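Local coordinates for protein phosphotransferase ChpT (Brucella abortus, PDB 4QPK) that relays phosphoryl groups as a homodimeric histidine phosphotransferase in a phosphorelay that controls growth, division and intracellular survival of the bacterium, at residues 168-173 with 181-186; 151-156 with 216-221. One frame throughout, in Å; residues are numbered along the deposited sequence.

Interaction 1 of 2, residues 168-173 with 181-186; sequences AVRLEG and VITVKG
Ala168 and Arg170 each pair with the opposite strand through two backbone hydrogen bonds, Ala168 with Thr183 and Arg170 with Val181, while Val169 and Ile182 form the non-hydrogen-bonded pair between them. The strands run antiparallel, their axes 160° apart. The shortest of the four bonds joins Arg170 N to Val181 O at 2.8 Å, and the straightest runs from Thr183 N to Ala168 O. Between them, the CA-H groups of Val169 and Ile182 approach Val181 O and Ala168 O as weaker CA-H...O contacts. The two segments belong to the beta hairpin 166-173/178-185, the second and third of the five strands of the mixed sheet in a C-terminal domain that resembles the ATP-binding domain of histidine kinases but lacks the regions needed to bind ATP. Val169 and Ile182 project to the sheet face covered by helix 144-160.

Ala168, Arg170, Val181 and Thr183 occupy the other face. The Arg170 chain bends at chi3 (-42°) and lays its guanidinium alongside Val181, whose CG1 lies over one face, 3.8 Å from Arg170 NH2. In the plane of the guanidinium, Arg170 NE and NH2 both donate to Glu172 OE2, a salt bridge that restrains the rotation of the group; NE meets this oxygen at 2.8 Å. The other carboxylate oxygen, Glu172 OE1, rests 3.7 Å from Val181 CG2 and forms a salt bridge with Arg179, so the carboxylate is shared between two arginines. Thr183 OG1 holds two waters: one lies 2.7 Å from Thr183 OG1 and donates a hydrogen bond to Ala168 O, and the second reaches Arg170 NH1 through a weak bond.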
loop_
_atom_site.group_PDB
_atom_site.type_symbol
_atom_site.label_atom_id
_atom_site.label_comp_id
_atom_site.label_asym_id
_atom_site.label_seq_id
_atom_site.Cartn_x
_atom_site.Cartn_y
_atom_site.Cartn_z
ATOM N N ALA B 168 -2.546 3.241 25.697
ATOM C CA ALA B 168 -1.222 3.274 26.311
ATOM C C ALA B 168 -0.460 2.011 25.954
ATOM O O ALA B 168 -0.968 0.901 26.115
ATOM C CB ALA B 168 -1.330 3.412 27.831
ATOM N N VAL B 169 0.762 2.201 25.480
ATOM C CA VAL B 169 1.649 1.106 25.108
ATOM C C VAL B 169 2.751 0.923 26.127
ATOM O O VAL B 169 3.380 1.904 26.530
ATOM C CB VAL B 169 2.304 1.381 23.740
ATOM C CG1 VAL B 169 3.101 0.158 23.283
ATOM C CG2 VAL B 169 1.255 1.738 22.736
ATOM N N ARG B 170 2.985 -0.318 26.555
ATOM C CA ARG B 170 4.186 -0.639 27.332
ATOM C C ARG B 170 4.962 -1.791 26.729
ATOM O O ARG B 170 4.402 -2.856 26.450
ATOM C CB ARG B 170 3.842 -0.995 28.791
ATOM C CG ARG B 170 3.145 0.097 29.544
ATOM C CD ARG B 170 3.198 -0.136 31.044
ATOM N NE ARG B 170 2.966 -1.532 31.398
ATOM C CZ ARG B 170 1.779 -2.047 31.709
ATOM N NH1 ARG B 170 0.689 -1.288 31.683
ATOM N NH2 ARG B 170 1.679 -3.333 32.032
ATOM N N LEU B 171 6.258 -1.578 26.549
ATOM C CA LEU B 171 7.168 -2.632 26.148
ATOM C C LEU B 171 7.841 -3.190 27.386
ATOM O O LEU B 171 8.448 -2.440 28.162
ATOM C CB LEU B 171 8.232 -2.111 25.178
ATOM C CG LEU B 171 7.771 -1.296 23.976
ATOM C CD1 LEU B 171 8.952 -1.086 23.046
ATOM C CD2 LEU B 171 6.646 -2.002 23.268
ATOM N N GLU B 172 7.741 -4.501 27.558
ATOM C CA GLU B 172 8.271 -5.181 28.736
ATOM C C GLU B 172 9.074 -6.409 28.320
ATOM O O GLU B 172 9.231 -6.672 27.131
ATOM C CB GLU B 172 7.129 -5.577 29.677
ATOM C CG GLU B 172 6.281 -4.391 30.143
ATOM C CD GLU B 172 5.079 -4.794 30.993
ATOM O OE1 GLU B 172 4.794 -6.007 31.113
ATOM O OE2 GLU B 172 4.412 -3.886 31.537
ATOM N N GLY B 173 9.584 -7.160 29.294
ATOM C CA GLY B 173 10.336 -8.366 28.988
ATOM C C GLY B 173 11.749 -8.103 28.507
ATOM O O GLY B 173 12.306 -7.024 28.717
ATOM N N VAL B 181 2.211 -4.659 25.869
ATOM C CA VAL B 181 0.969 -4.437 26.583
ATOM C C VAL B 181 0.284 -3.194 26.046
ATOM O O VAL B 181 0.833 -2.095 26.107
ATOM C CB VAL B 181 1.206 -4.297 28.098
ATOM C CG1 VAL B 181 -0.128 -4.286 28.826
ATOM C CG2 VAL B 181 2.094 -5.452 28.594
ATOM N N ILE B 182 -0.916 -3.381 25.515
ATOM C CA ILE B 182 -1.700 -2.279 24.975
ATOM C C ILE B 182 -2.967 -2.155 25.805
ATOM O O ILE B 182 -3.804 -3.065 25.820
ATOM C CB ILE B 182 -2.045 -2.503 23.484
ATOM C CG1 ILE B 182 -0.824 -2.215 22.609
ATOM C CG2 ILE B 182 -3.148 -1.570 23.036
ATOM C CD1 ILE B 182 0.208 -3.325 22.582
ATOM N N THR B 183 -3.089 -1.037 26.511
ATOM C CA THR B 183 -4.208 -0.819 27.419
ATOM C C THR B 183 -5.092 0.324 26.941
ATOM O O THR B 183 -4.617 1.447 26.756
ATOM C CB THR B 183 -3.713 -0.508 28.849
ATOM O OG1 THR B 183 -2.810 -1.532 29.278
ATOM C CG2 THR B 183 -4.904 -0.450 29.807
ATOM N N VAL B 184 -6.371 0.036 26.723
ATOM C CA VAL B 184 -7.299 1.071 26.286
ATOM C C VAL B 184 -8.432 1.322 27.284
ATOM O O VAL B 184 -8.936 0.407 27.941
ATOM C CB VAL B 184 -7.905 0.752 24.894
ATOM C CG1 VAL B 184 -6.812 0.791 23.826
ATOM C CG2 VAL B 184 -8.609 -0.600 24.891
ATOM N N LYS B 185 -8.782 2.597 27.395
ATOM C CA LYS B 185 -9.880 3.084 28.233
ATOM C C LYS B 185 -10.653 4.125 27.467
ATOM O O LYS B 185 -10.061 4.920 26.747
ATOM C CB LYS B 185 -9.344 3.675 29.536
ATOM C CG LYS B 185 -8.940 2.607 30.480
ATOM C CD LYS B 185 -7.829 2.975 31.419
ATOM C CE LYS B 185 -7.532 1.710 32.185
ATOM N NZ LYS B 185 -6.244 1.470 32.782
ATOM N N GLY B 186 -11.972 4.131 27.625
ATOM C CA GLY B 186 -12.802 5.125 26.969
ATOM C C GLY B 186 -14.272 4.886 27.248
ATOM O O GLY B 186 -14.637 3.830 27.766
HETATM O O HOH W 1 -0.338 -0.766 28.555
HETATM O O HOH W 2 -2.532 -2.303 31.792
#

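Interaction 2 of 2, residues 151-156 with 216-221; sequences LNMLLI and YYTLLL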
loop_
_atom_site.group_PDB
_atom_site.type_symbol
_atom_site.label_atom_id
_atom_site.label_comp_id
_atom_site.label_asym_id
_atom_site.label_seq_id
_atom_site.Cartn_x
_atom_site.Cartn_y
_atom_site.Cartn_z
ATOM N N LEU B 151 2.765 -2.858 16.253
ATOM C CA LEU B 151 2.054 -1.760 15.608
ATOM C C LEU B 151 0.632 -2.166 15.213
ATOM O O LEU B 151 -0.290 -1.361 15.290
ATOM C CB LEU B 151 2.822 -1.258 14.380
ATOM C CG LEU B 151 4.134 -0.539 14.689
ATOM C CD1 LEU B 151 4.814 -0.154 13.374
ATOM C CD2 LEU B 151 3.893 0.709 15.525
ATOM N N ASN B 152 0.447 -3.412 14.788
ATOM C CA ASN B 152 -0.894 -3.857 14.435
ATOM C C ASN B 152 -1.804 -3.998 15.660
ATOM O O ASN B 152 -3.008 -3.790 15.563
ATOM C CB ASN B 152 -0.833 -5.167 13.657
ATOM C CG ASN B 152 -0.613 -4.925 12.168
ATOM O OD1 ASN B 152 -1.570 -4.734 11.416
ATOM N ND2 ASN B 152 0.643 -4.884 11.756
ATOM N N MET B 153 -1.224 -4.330 16.802
ATOM C CA MET B 153 -1.974 -4.348 18.048
ATOM C C MET B 153 -2.457 -2.938 18.421
ATOM O O MET B 153 -3.490 -2.795 19.058
ATOM C CB MET B 153 -1.118 -4.941 19.177
ATOM C CG MET B 153 -0.933 -6.434 19.048
ATOM S SD MET B 153 0.154 -7.145 20.294
ATOM C CE MET B 153 -0.826 -7.044 21.792
ATOM N N LEU B 154 -1.714 -1.894 18.034
ATOM C CA LEU B 154 -2.190 -0.527 18.278
ATOM C C LEU B 154 -3.475 -0.268 17.515
ATOM O O LEU B 154 -4.372 0.425 17.994
ATOM C CB LEU B 154 -1.152 0.508 17.846
ATOM C CG LEU B 154 0.258 0.343 18.381
ATOM C CD1 LEU B 154 1.095 1.569 17.992
ATOM C CD2 LEU B 154 0.223 0.119 19.876
ATOM N N LEU B 155 -3.562 -0.814 16.303
ATOM C CA LEU B 155 -4.752 -0.591 15.492
ATOM C C LEU B 155 -5.954 -1.325 16.091
ATOM O O LEU B 155 -7.075 -0.804 16.082
ATOM C CB LEU B 155 -4.510 -1.028 14.035
ATOM C CG LEU B 155 -3.436 -0.230 13.289
ATOM C CD1 LEU B 155 -3.330 -0.734 11.842
ATOM C CD2 LEU B 155 -3.772 1.243 13.290
ATOM N N ILE B 156 -5.719 -2.527 16.612
ATOM C CA ILE B 156 -6.771 -3.276 17.298
ATOM C C ILE B 156 -7.247 -2.496 18.527
ATOM O O ILE B 156 -8.444 -2.324 18.752
ATOM C CB ILE B 156 -6.292 -4.674 17.739
ATOM C CG1 ILE B 156 -5.937 -5.531 16.525
ATOM C CG2 ILE B 156 -7.367 -5.377 18.588
ATOM C CD1 ILE B 156 -7.098 -5.746 15.595
ATOM N N TYR B 216 -6.980 -10.137 10.845
ATOM C CA TYR B 216 -6.432 -11.389 10.343
ATOM C C TYR B 216 -4.912 -11.321 10.318
ATOM O O TYR B 216 -4.215 -12.205 10.824
ATOM C CB TYR B 216 -6.989 -11.691 8.943
ATOM C CG TYR B 216 -6.265 -12.824 8.256
ATOM C CD1 TYR B 216 -6.607 -14.147 8.492
ATOM C CD2 TYR B 216 -5.209 -12.562 7.392
ATOM C CE1 TYR B 216 -5.924 -15.181 7.864
ATOM C CE2 TYR B 216 -4.517 -13.585 6.770
ATOM C CZ TYR B 216 -4.877 -14.888 7.005
ATOM O OH TYR B 216 -4.175 -15.898 6.374
ATOM N N TYR B 217 -4.403 -10.231 9.754
ATOM C CA TYR B 217 -2.967 -10.020 9.613
ATOM C C TYR B 217 -2.256 -9.965 10.965
ATOM O O TYR B 217 -1.136 -10.485 11.124
ATOM C CB TYR B 217 -2.732 -8.726 8.830
ATOM C CG TYR B 217 -1.284 -8.411 8.481
ATOM C CD1 TYR B 217 -0.527 -9.265 7.696
ATOM C CD2 TYR B 217 -0.697 -7.223 8.910
ATOM C CE1 TYR B 217 0.787 -8.958 7.369
ATOM C CE2 TYR B 217 0.617 -6.911 8.588
ATOM C CZ TYR B 217 1.352 -7.778 7.814
ATOM O OH TYR B 217 2.654 -7.449 7.500
ATOM N N THR B 218 -2.901 -9.326 11.933
ATOM C CA THR B 218 -2.352 -9.234 13.283
ATOM C C THR B 218 -2.106 -10.634 13.863
ATOM O O THR B 218 -1.032 -10.924 14.394
ATOM C CB THR B 218 -3.301 -8.447 14.212
ATOM O OG1 THR B 218 -3.520 -7.129 13.674
ATOM C CG2 THR B 218 -2.706 -8.337 15.617
ATOM N N LEU B 219 -3.102 -11.505 13.726
ATOM C CA LEU B 219 -3.001 -12.873 14.237
ATOM C C LEU B 219 -1.950 -13.667 13.465
ATOM O O LEU B 219 -1.216 -14.466 14.040
ATOM C CB LEU B 219 -4.365 -13.562 14.159
ATOM C CG LEU B 219 -5.409 -12.923 15.080
ATOM C CD1 LEU B 219 -6.805 -13.349 14.692
ATOM C CD2 LEU B 219 -5.137 -13.253 16.549
ATOM N N LEU B 220 -1.876 -13.434 12.157
ATOM C CA LEU B 220 -0.889 -14.096 11.320
ATOM C C LEU B 220 0.537 -13.733 11.745
ATOM O O LEU B 220 1.420 -14.601 11.791
ATOM C CB LEU B 220 -1.112 -13.716 9.851
ATOM C CG LEU B 220 -0.386 -14.495 8.764
ATOM C CD1 LEU B 220 -0.861 -15.941 8.760
ATOM C CD2 LEU B 220 -0.652 -13.843 7.417
ATOM N N LEU B 221 0.754 -12.459 12.064
ATOM C CA LEU B 221 2.060 -12.003 12.525
ATOM C C LEU B 221 2.410 -12.645 13.865
ATOM O O LEU B 221 3.534 -13.079 14.072
ATOM C CB LEU B 221 2.099 -10.471 12.651
ATOM C CG LEU B 221 2.085 -9.671 11.349
ATOM C CD1 LEU B 221 1.842 -8.198 11.674
ATOM C CD2 LEU B 221 3.389 -9.843 10.596
#
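Asn152 and Thr218 form the centre of a helix-helix contact in the C-terminal, kinase-like domain, where helices 144-160 and 213-225 pack on one another. The short segments run roughly antiparallel, 144° between their directions, and their axes come within 9.5 Å. Packing is closest where the Asn152 and Thr218 side chains pass alongside one another, pointing opposite ways, with Asn152 CB 3.3 Å from Thr218 OG1. That hydroxyl lies beside its own backbone N (chi1 -58°), which lets it bond back to the carbonyl of Gln214 one turn earlier while its flank meets Asn152.

The Asn152 amide is buried, and its polar atoms are satisfied from several directions: ND2 bonds to the carbonyl oxygens of Lys148 and Ala102, and OD1 accepts from Gln214 NE2. These bonds fix which end of the amide faces which neighbour. Tyr217 presents its ring edge to the amide oxygen, the two planes turned 73° apart. With its CG anti to the backbone N (chi1 -175°), the ring swings toward helix 144-160, and its hydroxyl bonds to Lys148 NZ.

Contact thins toward Met153 and Ile156, which meet Thr218 only at van der Waals range or beyond: Met153 CG stands 4.3 Å from Thr218 CG2. On the outer side, the partly exposed Leu219 and Leu220 have no contact with 151-156; Leu219 turns to helix 193-199 and Leu220 to Leu44 of the second subunit. Back at the tight end, Leu221 CD1 lies over the rim of one face of the Tyr217 ring and 3.5 Å from Asn152 ND2.

In the fold
Helix 144-160 carries one half of interaction 2 and also covers the sheet at interaction 1, so the two contacts, with centres 14 Å apart, meet across it. Leu154 CD2 sits 3.4 Å from Val169 CG2 and 3.7 Å from Ile182 CG1, and Met153 CE lies 3.9 Å from Ile182 CD1. The helix is thus packed between the hairpin and helix 213-225, and a short loop leads from it to strand 166-173. Both contacts belong to the C-terminal domain, whereas the phosphoacceptor His56, unmodified in this structure, lies on helix 43-74. Interaction 2 is the one that reaches the dimer: Leu44 of the second subunit packs on Tyr217, Leu220 and Leu221.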